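Long-range contacts in paenibacillus xanthan lyase (PDB 6F2P), which cleaves the polysaccharide xanthan as a lyase, probably by the beta-elimination chemistry of polysaccharide lyase family 8: residues Y272-D278 against Y413-L419; M386-R390 against K454-G458. All coordinates share one frame. Residues are numbered along the deposited sequence.

Contact 1 (Y272-D278 against Y413-L419); sequences YKGNLMD and YLYNTDL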
ATOM      1  N   TYR A 272      13.785 -15.078   4.581  1.00 14.07           N
ATOM      2  CA  TYR A 272      15.172 -14.678   4.620  1.00 16.29           C
ATOM      3  C   TYR A 272      16.002 -15.804   5.197  1.00 17.37           C
ATOM      4  O   TYR A 272      15.935 -16.081   6.390  1.00 22.72           O
ATOM      5  CB  TYR A 272      15.369 -13.386   5.412  1.00 14.26           C
ATOM      6  CG  TYR A 272      16.697 -12.752   5.101  1.00 18.70           C
ATOM      7  CD1 TYR A 272      16.862 -11.968   3.963  1.00 15.14           C
ATOM      8  CD2 TYR A 272      17.800 -12.972   5.913  1.00 19.13           C
ATOM      9  CE1 TYR A 272      18.076 -11.402   3.660  1.00 14.40           C
ATOM     10  CE2 TYR A 272      19.026 -12.406   5.619  1.00 19.79           C
ATOM     11  CZ  TYR A 272      19.159 -11.624   4.490  1.00 21.06           C
ATOM     12  OH  TYR A 272      20.381 -11.063   4.197  1.00 23.59           O
ATOM     13  N   LYS A 273      16.760 -16.465   4.330  1.00 17.40           N
ATOM     14  CA  LYS A 273      17.655 -17.540   4.741  1.00 18.65           C
ATOM     15  C   LYS A 273      17.015 -18.535   5.716  1.00 18.32           C
ATOM     16  O   LYS A 273      17.608 -18.907   6.730  1.00 20.43           O
ATOM     17  CB  LYS A 273      18.945 -16.949   5.307  1.00 17.94           C
ATOM     18  CG  LYS A 273      19.684 -16.080   4.296  1.00 23.44           C
ATOM     19  CD  LYS A 273      20.963 -15.514   4.877  1.00 21.18           C
ATOM     20  CE  LYS A 273      21.746 -14.767   3.820  1.00 24.39           C
ATOM     21  NZ  LYS A 273      23.073 -14.321   4.335  1.00 26.17           N
ATOM     22  N   GLY A 274      15.789 -18.940   5.405  1.00 17.16           N
ATOM     23  CA  GLY A 274      15.107 -19.966   6.172  1.00 16.77           C
ATOM     24  C   GLY A 274      14.173 -19.421   7.230  1.00 15.13           C
ATOM     25  O   GLY A 274      13.541 -20.182   7.963  1.00 17.60           O
ATOM     26  N   ASN A 275      14.096 -18.099   7.313  1.00 16.17           N
ATOM     27  CA  ASN A 275      13.249 -17.429   8.288  1.00 14.03           C
ATOM     28  C   ASN A 275      12.065 -16.747   7.620  1.00 15.42           C
ATOM     29  O   ASN A 275      12.238 -15.844   6.804  1.00 17.83           O
ATOM     30  CB  ASN A 275      14.068 -16.391   9.054  1.00 15.54           C
ATOM     31  CG  ASN A 275      15.174 -17.014   9.867  1.00 18.54           C
ATOM     32  OD1 ASN A 275      14.972 -18.031  10.531  1.00 22.79           O
ATOM     33  ND2 ASN A 275      16.352 -16.415   9.820  1.00 16.87           N
ATOM     34  N   LEU A 276      10.858 -17.181   7.959  1.00 16.28           N
ATOM     35  CA  LEU A 276       9.665 -16.520   7.458  1.00 15.08           C
ATOM     36  C   LEU A 276       9.473 -15.289   8.309  1.00 15.06           C
ATOM     37  O   LEU A 276       9.351 -15.403   9.522  1.00 21.93           O
ATOM     38  CB  LEU A 276       8.460 -17.446   7.579  1.00 17.84           C
ATOM     39  CG  LEU A 276       7.135 -16.954   6.994  1.00 18.05           C
ATOM     40  CD1 LEU A 276       7.297 -16.554   5.548  1.00  5.56           C
ATOM     41  CD2 LEU A 276       6.070 -18.042   7.132  1.00 22.11           C
ATOM     42  N   MET A 277       9.467 -14.115   7.687  1.00 15.99           N
ATOM     43  CA  MET A 277       9.433 -12.852   8.431  1.00 16.18           C
ATOM     44  C   MET A 277       8.220 -12.718   9.345  1.00 13.13           C
ATOM     45  O   MET A 277       7.078 -12.854   8.906  1.00 15.17           O
ATOM     46  CB  MET A 277       9.503 -11.660   7.474  1.00 13.28           C
ATOM     47  CG  MET A 277      10.806 -11.573   6.715  1.00 13.19           C
ATOM     48  SD  MET A 277      10.909 -10.101   5.691  1.00 16.23           S
ATOM     49  CE  MET A 277      12.504 -10.383   4.941  1.00 17.79           C
ATOM     50  N   ASP A 278       8.482 -12.440  10.618  1.00 13.54           N
ATOM     51  CA  ASP A 278       7.433 -12.378  11.635  1.00 16.03           C
ATOM     52  C   ASP A 278       6.369 -11.312  11.375  1.00 16.67           C
ATOM     53  O   ASP A 278       5.237 -11.428  11.851  1.00 15.45           O
ATOM     54  CB  ASP A 278       8.056 -12.142  13.008  1.00 13.77           C
ATOM     55  CG  ASP A 278       8.823 -13.344  13.512  1.00 16.84           C
ATOM     56  OD1 ASP A 278       8.438 -14.483  13.170  1.00 17.91           O
ATOM     57  OD2 ASP A 278       9.811 -13.148  14.248  1.00 14.60           O
ATOM     58  N   TYR A 413      12.535  -4.691  11.136  1.00 16.13           N
ATOM     59  CA  TYR A 413      13.243  -5.953  11.317  1.00 16.23           C
ATOM     60  C   TYR A 413      14.485  -5.955  10.446  1.00 16.76           C
ATOM     61  O   TYR A 413      14.395  -5.716   9.243  1.00 21.00           O
ATOM     62  CB  TYR A 413      12.371  -7.132  10.892  1.00 17.18           C
ATOM     63  CG  TYR A 413      11.167  -7.414  11.759  1.00 15.72           C
ATOM     64  CD1 TYR A 413      10.001  -6.671  11.624  1.00 11.46           C
ATOM     65  CD2 TYR A 413      11.178  -8.461  12.685  1.00 14.27           C
ATOM     66  CE1 TYR A 413       8.884  -6.941  12.398  1.00 10.71           C
ATOM     67  CE2 TYR A 413      10.059  -8.745  13.463  1.00 11.18           C
ATOM     68  CZ  TYR A 413       8.919  -7.980  13.311  1.00 16.08           C
ATOM     69  OH  TYR A 413       7.806  -8.239  14.075  1.00 17.14           O
ATOM     70  N   LEU A 414      15.643  -6.231  11.041  1.00 18.39           N
ATOM     71  CA  LEU A 414      16.881  -6.324  10.267  1.00 17.06           C
ATOM     72  C   LEU A 414      17.395  -7.755  10.230  1.00 18.45           C
ATOM     73  O   LEU A 414      17.690  -8.347  11.269  1.00 15.94           O
ATOM     74  CB  LEU A 414      17.946  -5.395  10.830  1.00 15.28           C
ATOM     75  CG  LEU A 414      19.277  -5.401  10.077  1.00 17.22           C
ATOM     76  CD1 LEU A 414      19.136  -4.808   8.668  1.00 12.19           C
ATOM     77  CD2 LEU A 414      20.303  -4.629  10.879  1.00 16.16           C
ATOM     78  N   TYR A 415      17.484  -8.309   9.024  1.00 18.66           N
ATOM     79  CA  TYR A 415      17.865  -9.704   8.841  1.00 15.93           C
ATOM     80  C   TYR A 415      19.279  -9.801   8.307  1.00 16.50           C
ATOM     81  O   TYR A 415      19.636  -9.103   7.360  1.00 18.04           O
ATOM     82  CB  TYR A 415      16.895 -10.393   7.885  1.00 14.47           C
ATOM     83  CG  TYR A 415      15.506 -10.556   8.459  1.00 15.55           C
ATOM     84  CD1 TYR A 415      15.185 -11.658   9.244  1.00 17.13           C
ATOM     85  CD2 TYR A 415      14.520  -9.605   8.229  1.00 15.34           C
ATOM     86  CE1 TYR A 415      13.920 -11.811   9.783  1.00 14.76           C
ATOM     87  CE2 TYR A 415      13.253  -9.745   8.765  1.00 14.19           C
ATOM     88  CZ  TYR A 415      12.960 -10.853   9.544  1.00 15.61           C
ATOM     89  OH  TYR A 415      11.705 -11.010  10.088  1.00 14.28           O
ATOM     90  N   ASN A 416      20.088 -10.654   8.924  1.00 14.86           N
ATOM     91  CA  ASN A 416      21.440 -10.897   8.433  1.00 19.13           C
ATOM     92  C   ASN A 416      21.883 -12.336   8.671  1.00 21.17           C
ATOM     93  O   ASN A 416      21.049 -13.233   8.676  1.00 23.08           O
ATOM     94  CB  ASN A 416      22.441  -9.885   8.998  1.00 19.22           C
ATOM     95  CG  ASN A 416      22.399  -9.795  10.507  1.00 19.37           C
ATOM     96  OD1 ASN A 416      22.110 -10.769  11.195  1.00 22.64           O
ATOM     97  ND2 ASN A 416      22.691  -8.614  11.031  1.00 22.50           N
ATOM     98  N   THR A 417      23.180 -12.561   8.868  1.00 20.34           N
ATOM     99  CA  THR A 417      23.677 -13.929   8.995  1.00 18.22           C
ATOM    100  C   THR A 417      23.353 -14.547  10.364  1.00 20.42           C
ATOM    101  O   THR A 417      23.441 -15.765  10.556  1.00 14.12           O
ATOM    102  CB  THR A 417      25.187 -14.035   8.685  1.00 17.43           C
ATOM    103  OG1 THR A 417      25.904 -13.059   9.442  1.00 21.33           O
ATOM    104  CG2 THR A 417      25.436 -13.787   7.217  1.00 15.81           C
ATOM    105  N   ASP A 418      22.959 -13.702  11.308  1.00 18.13           N
ATOM    106  CA  ASP A 418      22.511 -14.182  12.604  1.00 16.53           C
ATOM    107  C   ASP A 418      21.128 -14.793  12.435  1.00 19.57           C
ATOM    108  O   ASP A 418      20.123 -14.186  12.808  1.00 20.24           O
ATOM    109  CB  ASP A 418      22.471 -13.030  13.610  1.00 18.30           C
ATOM    110  CG  ASP A 418      22.132 -13.490  15.010  1.00 18.81           C
ATOM    111  OD1 ASP A 418      22.113 -14.711  15.246  1.00 23.44           O
ATOM    112  OD2 ASP A 418      21.889 -12.629  15.874  1.00 25.98           O
ATOM    113  N   LEU A 419      21.091 -16.001  11.876  1.00 15.84           N
ATOM    114  CA  LEU A 419      19.842 -16.652  11.480  1.00 16.71           C
ATOM    115  C   LEU A 419      18.855 -16.847  12.622  1.00 18.13           C
ATOM    116  O   LEU A 419      17.651 -16.972  12.392  1.00 20.10           O
ATOM    117  CB  LEU A 419      20.123 -18.004  10.808  1.00 14.86           C
ATOM    118  CG  LEU A 419      21.049 -17.984   9.588  1.00 20.13           C
ATOM    119  CD1 LEU A 419      21.048 -19.338   8.911  1.00 13.68           C
ATOM    120  CD2 LEU A 419      20.652 -16.889   8.612  1.00 14.33           C
TER
HETATM  121  O   HOH W   1      18.409 -14.023   9.076  1.00 17.95           O
HETATM  122  O   HOH W   2      11.433 -13.154  11.883  1.00 16.49           O

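Contact 2 (M386-R390 against K454-G458); sequences MFSSR and KSWAG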
ATOM      1  N   MET A 386       3.972  -1.574   9.409  1.00 13.69           N
ATOM      2  CA  MET A 386       3.185  -0.390   9.684  1.00 13.64           C
ATOM      3  C   MET A 386       1.718  -0.747   9.877  1.00 15.60           C
ATOM      4  O   MET A 386       1.312  -1.894   9.677  1.00 14.31           O
ATOM      5  CB  MET A 386       3.297   0.583   8.508  1.00 13.10           C
ATOM      6  CG  MET A 386       4.710   0.987   8.163  1.00 17.96           C
ATOM      7  SD  MET A 386       4.818   1.908   6.616  1.00 20.57           S
ATOM      8  CE  MET A 386       4.710   0.587   5.400  1.00 11.75           C
ATOM      9  N   PHE A 387       0.923   0.248  10.259  1.00 13.37           N
ATOM     10  CA  PHE A 387      -0.521   0.122  10.181  1.00 17.25           C
ATOM     11  C   PHE A 387      -1.170   1.473   9.906  1.00 18.69           C
ATOM     12  O   PHE A 387      -0.534   2.516  10.041  1.00 18.16           O
ATOM     13  CB  PHE A 387      -1.112  -0.608  11.401  1.00 17.94           C
ATOM     14  CG  PHE A 387      -1.350   0.262  12.608  1.00 15.04           C
ATOM     15  CD1 PHE A 387      -0.314   0.585  13.470  1.00 15.31           C
ATOM     16  CD2 PHE A 387      -2.627   0.699  12.917  1.00 17.08           C
ATOM     17  CE1 PHE A 387      -0.540   1.366  14.600  1.00 11.06           C
ATOM     18  CE2 PHE A 387      -2.861   1.473  14.047  1.00 15.80           C
ATOM     19  CZ  PHE A 387      -1.813   1.804  14.886  1.00 10.75           C
ATOM     20  N   SER A 388      -2.423   1.439   9.477  1.00 20.82           N
ATOM     21  CA  SER A 388      -3.105   2.639   9.025  1.00 20.00           C
ATOM     22  C   SER A 388      -4.576   2.515   9.353  1.00 18.64           C
ATOM     23  O   SER A 388      -4.968   1.694  10.173  1.00 21.37           O
ATOM     24  CB  SER A 388      -2.947   2.782   7.514  1.00 18.20           C
ATOM     25  OG  SER A 388      -3.525   1.673   6.841  1.00 15.25           O
ATOM     26  N   SER A 389      -5.394   3.318   8.689  1.00 17.28           N
ATOM     27  CA  SER A 389      -6.832   3.194   8.829  1.00 16.20           C
ATOM     28  C   SER A 389      -7.355   2.034   7.984  1.00 19.23           C
ATOM     29  O   SER A 389      -8.557   1.762   7.976  1.00 20.65           O
ATOM     30  CB  SER A 389      -7.513   4.487   8.407  1.00 16.64           C
ATOM     31  OG  SER A 389      -7.261   4.746   7.039  1.00 20.43           O
ATOM     32  N   ARG A 390      -6.455   1.360   7.271  1.00 16.41           N
ATOM     33  CA  ARG A 390      -6.828   0.204   6.457  1.00 16.85           C
ATOM     34  C   ARG A 390      -6.370  -1.125   7.071  1.00 22.68           C
ATOM     35  O   ARG A 390      -6.962  -2.178   6.817  1.00 16.55           O
ATOM     36  CB  ARG A 390      -6.223   0.315   5.066  1.00 17.05           C
ATOM     37  CG  ARG A 390      -6.582   1.557   4.297  1.00 18.66           C
ATOM     38  CD  ARG A 390      -5.785   1.591   3.004  1.00 23.06           C
ATOM     39  NE  ARG A 390      -4.349   1.550   3.263  1.00 16.72           N
ATOM     40  CZ  ARG A 390      -3.584   2.623   3.451  1.00 14.14           C
ATOM     41  NH1 ARG A 390      -4.108   3.845   3.406  1.00 11.67           N
ATOM     42  NH2 ARG A 390      -2.290   2.469   3.684  1.00 15.21           N
ATOM     43  N   LYS A 454      -5.317   7.365  10.793  1.00 21.36           N
ATOM     44  CA  LYS A 454      -4.403   7.922   9.788  1.00 17.98           C
ATOM     45  C   LYS A 454      -4.275   7.009   8.568  1.00 15.96           C
ATOM     46  O   LYS A 454      -4.014   5.815   8.697  1.00 22.99           O
ATOM     47  CB  LYS A 454      -3.009   8.177  10.381  1.00 14.92           C
ATOM     48  CG  LYS A 454      -2.971   9.071  11.611  1.00 17.15           C
ATOM     49  CD  LYS A 454      -3.475  10.470  11.336  1.00 15.02           C
ATOM     50  CE  LYS A 454      -3.309  11.360  12.562  1.00 18.45           C
ATOM     51  NZ  LYS A 454      -3.856  12.739  12.343  1.00 26.46           N
ATOM     52  N   SER A 455      -4.444   7.583   7.384  1.00 20.27           N
ATOM     53  CA  SER A 455      -4.409   6.825   6.139  1.00 17.78           C
ATOM     54  C   SER A 455      -3.033   6.820   5.479  1.00 19.31           C
ATOM     55  O   SER A 455      -2.777   6.022   4.575  1.00 18.61           O
ATOM     56  CB  SER A 455      -5.422   7.403   5.158  1.00 21.73           C
ATOM     57  OG  SER A 455      -5.180   8.788   4.967  1.00 25.28           O
ATOM     58  N   TRP A 456      -2.158   7.719   5.917  1.00 15.51           N
ATOM     59  CA  TRP A 456      -0.842   7.851   5.310  1.00 14.53           C
ATOM     60  C   TRP A 456       0.055   6.721   5.787  1.00 14.38           C
ATOM     61  O   TRP A 456       0.768   6.846   6.781  1.00 12.65           O
ATOM     62  CB  TRP A 456      -0.215   9.199   5.678  1.00 16.68           C
ATOM     63  CG  TRP A 456       0.720   9.827   4.654  1.00 17.35           C
ATOM     64  CD1 TRP A 456       0.601  11.077   4.114  1.00 16.41           C
ATOM     65  CD2 TRP A 456       1.918   9.258   4.078  1.00 14.19           C
ATOM     66  NE1 TRP A 456       1.634  11.322   3.239  1.00 19.92           N
ATOM     67  CE2 TRP A 456       2.456  10.227   3.196  1.00 12.24           C
ATOM     68  CE3 TRP A 456       2.582   8.033   4.220  1.00 11.02           C
ATOM     69  CZ2 TRP A 456       3.624  10.008   2.459  1.00  9.20           C
ATOM     70  CZ3 TRP A 456       3.745   7.814   3.486  1.00 15.00           C
ATOM     71  CH2 TRP A 456       4.255   8.801   2.614  1.00 12.32           C
ATOM     72  N   ALA A 457       0.014   5.608   5.074  1.00 16.44           N
ATOM     73  CA  ALA A 457       0.982   4.549   5.282  1.00 14.28           C
ATOM     74  C   ALA A 457       1.262   3.911   3.931  1.00 13.66           C
ATOM     75  O   ALA A 457       0.342   3.535   3.209  1.00 13.70           O
ATOM     76  CB  ALA A 457       0.458   3.526   6.260  1.00 15.73           C
ATOM     77  N   GLY A 458       2.534   3.808   3.579  1.00 13.34           N
ATOM     78  CA  GLY A 458       2.911   3.215   2.316  1.00 11.76           C
ATOM     79  C   GLY A 458       4.215   3.808   1.832  1.00 18.07           C
ATOM     80  O   GLY A 458       5.056   4.214   2.641  1.00 16.82           O
TER

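Contact 1 (Y272-D278 against Y413-L419)
Residues 272-276 lie in a tight hairpin, strands 271-272 and 275-276 joined by a type I' beta turn from Tyr272 to Asn275; Met277 and Asp278 follow. Two backbone bonds close it, Tyr272 N to Asn275 O at 2.8 Å and Asn275 N to Tyr272 O at 2.9 Å. Gly274 has phi 96° and psi 0°, angles at which a CB would collide with the carbonyl O of Lys273. The other segment ends strand 411-415 and runs on into a loop. The CA atoms of Tyr272 and Tyr415 are 7.1 Å apart, so side chains and water fill the gap. Tyr415 has the largest share. Its CB lies over one face of the Tyr272 ring, 3.7 Å from the ring centroid, a CH-pi contact. Met277 adds a Met-aromatic contact, with SD 4.7 Å from the centroid of the Tyr415 ring. The contact as a whole joins the alpha-helical N-terminal domain of a family 8 lyase to its super-sandwich domain. The direct hydrogen bond between the segments runs from Asn275 ND2 to Leu419 O, 2.9 Å. Water 1 donates to Asn416 O and accepts weakly from Asn275 ND2. Water 2 links Asp278 N to Tyr415 OH. The carboxylate of Asp278 pairs with Arg281 and also accepts from Trp427. Asn416 OD1 accepts from Asp418 N at 3.1 Å, an Asx turn that shapes the loop. Leu419 CD2 packs 3.7 Å from Lys273 CB.

Contact 2 (M386-R390 against K454-G458)
One arginine side chain reaches two backbone carbonyls of the facing segment. Arg390 NH1 donates to Ser455 O at 2.8 Å, and NH2 donates to Ala457 O at 2.9 Å, the second bond being weak. Both oxygens lie at the edge of the guanidinium, near its plane. NH2 also forms a salt bridge with Asp371, which gives the guanidinium a charged partner besides the carbonyls. The two segments run 115° apart end to end, and their backbones come nearest, CA to CA, at Ser389 and Ser455, 5.1 Å apart. Here Ser389 N donates weakly to Lys454 O at 2.9 Å, and Ser388 CA lies 3.3 Å from the same oxygen. Ser388 OG accepts from Arg390 N at 3.0 Å. This is an ST turn, which bends the chain from Ser388 to Arg390. The same hydroxyl is hydrogen-bonded to Asp371. The apolar part is small: Ala457 CB meets Ser388 CB at 3.7 Å. Met386 SD lies 4.2 Å from Gly458 N. Trp456, centre of an inverse gamma turn, points away from residues 386-390, and its NE1 bonds to Phe661 O. The contact thus joins the loop after strand 380-385 to the start of strand 457-462, an outermost strand of the nine-stranded sheet of the super-sandwich domain. The adjacent strand 466-474 touches both sides, with Met471 against Met386 and Phe387, and Glu472 against Trp456.

The centres of contacts 1 and 2 lie about 25 Å apart, and their nearest atoms are about 8 Å apart without touching. Their segments alternate along the chain: 272-278, 386-390, 413-419, 454-458. One four-stranded antiparallel sheet connects them. Strand 380-385 leads into the loop of contact 2, and its neighbour, strand 411-415, carries one side of contact 1. From this sheet, contact 1 reaches back to the alpha-helical domain, while contact 2 reaches forward to the edge of the large nine-stranded sheet. Together they tie the small sheet to both neighbouring parts of the fold. Contact 1 spans the two domains, whereas contact 2 lies within the super-sandwich domain.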